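Local atomic coordinates of DNA ligase D 3'-phosphoesterase domain-containing protein (Methanocella paludicola, PDB entry 5DMP), a protein that probably removes phosphate and ribonucleotide groups from the 3' ends of DNA strands during archaeal end-joining repair. Residues A[19-24]-A[51-56]. Numbering follows the deposited sequence.
Sequences DLRLEM and EDHPIG. With VN4 (oxido(dioxo)vanadium), chain J.
The guanidinium of Arg-21 lies against one face of the His-53 imidazole, its NH1 over the ring centre and 3.3 Å from His-53 ND1, too poorly angled for a hydrogen bond. The two planes are 33° apart. CB of Asp-19 covers the other guanidinium face, and vanadate O3 lies at its edge, 3.6 Å from Arg-21 NH2. Both imidazole nitrogens work in the ring plane. His-53 ND1 donates to Glu-51 O (2.7 Å), fixing the ring's rotation. His-53 NE2 gives an almost straight bond to vanadate O1 at 2.7 Å. An alanine in place of His-53 would probably leave O1 without this donor and take the ring from one guanidinium face. Strands 16-24 and 45-53 both pair with strand 27-33 in the antiparallel sheet of the phosphoesterase domain, and on it Asp-19, Arg-21 and His-53 line the pocket holding vanadate, which probably mimics a substrate phosphate. Arginine suits its place because its extended chain brings a positive group near the vanadate oxygens, with Gln-9 and Ser-30 holding NE and NH1. Farther along, Glu-23 is long enough for OE1 to accept from His-3 ND1 and the backbone N of Ile-5, while the apolar Ile-55 CD1 makes van der Waals contact with Glu-23 OE2 (3.4 Å).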
# COMPACT_ATOMS: atom_id res chain seq x y z
N ASP A 19 -2.05 -3.36 4.65
CA ASP A 19 -0.61 -3.49 4.45
C ASP A 19 -0.37 -3.11 3.03
O ASP A 19 -0.87 -3.75 2.08
CB ASP A 19 -0.17 -4.93 4.66
CG ASP A 19 -0.33 -5.33 6.11
OD1 ASP A 19 0.35 -4.64 6.90
OD2 ASP A 19 -1.12 -6.25 6.41
N LEU A 20 0.44 -2.07 2.83
CA LEU A 20 0.83 -1.67 1.50
C LEU A 20 2.20 -2.29 1.14
O LEU A 20 3.12 -2.23 1.96
CB LEU A 20 1.04 -0.12 1.46
CG LEU A 20 1.75 0.42 0.24
CD1 LEU A 20 0.81 0.30 -1.02
CD2 LEU A 20 2.04 1.90 0.53
N ARG A 21 2.35 -2.81 -0.09
CA ARG A 21 3.70 -3.37 -0.43
C ARG A 21 4.08 -3.01 -1.83
O ARG A 21 3.24 -2.93 -2.76
CB ARG A 21 3.69 -4.95 -0.28
CG ARG A 21 2.84 -5.46 0.84
CD ARG A 21 3.05 -7.04 0.96
NE ARG A 21 2.12 -7.55 1.94
CZ ARG A 21 2.27 -7.55 3.25
NH1 ARG A 21 3.38 -7.07 3.84
NH2 ARG A 21 1.33 -8.01 4.00
N LEU A 22 5.36 -2.73 -2.02
CA LEU A 22 5.81 -2.41 -3.33
C LEU A 22 7.06 -3.28 -3.63
O LEU A 22 8.02 -3.30 -2.81
CB LEU A 22 6.30 -0.93 -3.41
CG LEU A 22 5.20 0.13 -3.14
CD1 LEU A 22 5.90 1.49 -3.02
CD2 LEU A 22 4.19 0.11 -4.29
N GLU A 23 7.09 -3.86 -4.81
CA GLU A 23 8.26 -4.71 -5.19
C GLU A 23 9.48 -3.88 -5.50
O GLU A 23 9.44 -3.01 -6.40
CB GLU A 23 7.87 -5.49 -6.39
CG GLU A 23 9.04 -6.40 -6.86
CD GLU A 23 8.72 -7.20 -8.11
OE1 GLU A 23 7.56 -7.22 -8.61
OE2 GLU A 23 9.65 -7.87 -8.58
N MET A 24 10.58 -4.15 -4.78
CA MET A 24 11.90 -3.66 -5.20
C MET A 24 13.02 -4.53 -4.64
O MET A 24 12.85 -5.18 -3.58
CB MET A 24 12.11 -2.20 -4.77
CG MET A 24 11.77 -1.83 -3.33
SD MET A 24 11.78 -0.04 -2.94
CE MET A 24 10.05 0.46 -2.89
N GLU A 51 8.15 -5.96 8.01
CA GLU A 51 9.13 -6.81 7.39
C GLU A 51 8.99 -6.92 5.90
O GLU A 51 7.83 -7.06 5.37
CB GLU A 51 8.86 -8.27 7.87
CG GLU A 51 9.38 -8.64 9.21
CD GLU A 51 10.84 -8.33 9.36
OE1 GLU A 51 11.68 -8.90 8.61
OE2 GLU A 51 11.14 -7.52 10.25
N ASP A 52 10.12 -7.06 5.21
CA ASP A 52 10.05 -7.41 3.80
C ASP A 52 9.32 -8.74 3.62
O ASP A 52 9.45 -9.63 4.48
CB ASP A 52 11.45 -7.61 3.20
CG ASP A 52 12.27 -6.34 3.17
OD1 ASP A 52 11.76 -5.24 3.51
OD2 ASP A 52 13.44 -6.48 2.80
N HIS A 53 8.54 -8.87 2.55
CA HIS A 53 7.78 -10.12 2.26
C HIS A 53 8.25 -10.68 0.94
O HIS A 53 8.73 -9.97 0.09
CB HIS A 53 6.26 -9.84 2.24
CG HIS A 53 5.66 -9.83 3.61
ND1 HIS A 53 6.03 -8.93 4.60
CD2 HIS A 53 4.77 -10.68 4.19
CE1 HIS A 53 5.36 -9.20 5.71
NE2 HIS A 53 4.58 -10.24 5.48
N PRO A 54 8.09 -12.01 0.74
CA PRO A 54 8.41 -12.58 -0.55
C PRO A 54 7.40 -12.10 -1.65
O PRO A 54 6.22 -11.88 -1.35
CB PRO A 54 8.26 -14.11 -0.32
CG PRO A 54 7.35 -14.26 0.87
CD PRO A 54 7.51 -12.97 1.70
N ILE A 55 7.86 -11.98 -2.86
CA ILE A 55 7.01 -11.57 -4.02
C ILE A 55 5.75 -12.41 -4.11
O ILE A 55 4.67 -11.85 -4.33
CB ILE A 55 7.82 -11.54 -5.32
CG1 ILE A 55 8.73 -10.30 -5.31
CG2 ILE A 55 6.89 -11.52 -6.55
CD1 ILE A 55 9.82 -10.38 -6.36
N GLY A 56 5.83 -13.73 -3.85
CA GLY A 56 4.64 -14.57 -3.98
C GLY A 56 3.55 -14.33 -2.93
O GLY A 56 2.40 -14.69 -3.14
V VN4 J . 1.60 -9.85 7.11
O1 VN4 J . 2.84 -11.31 7.22
O2 VN4 J . -0.10 -10.56 6.54
O3 VN4 J . 2.12 -8.07 7.51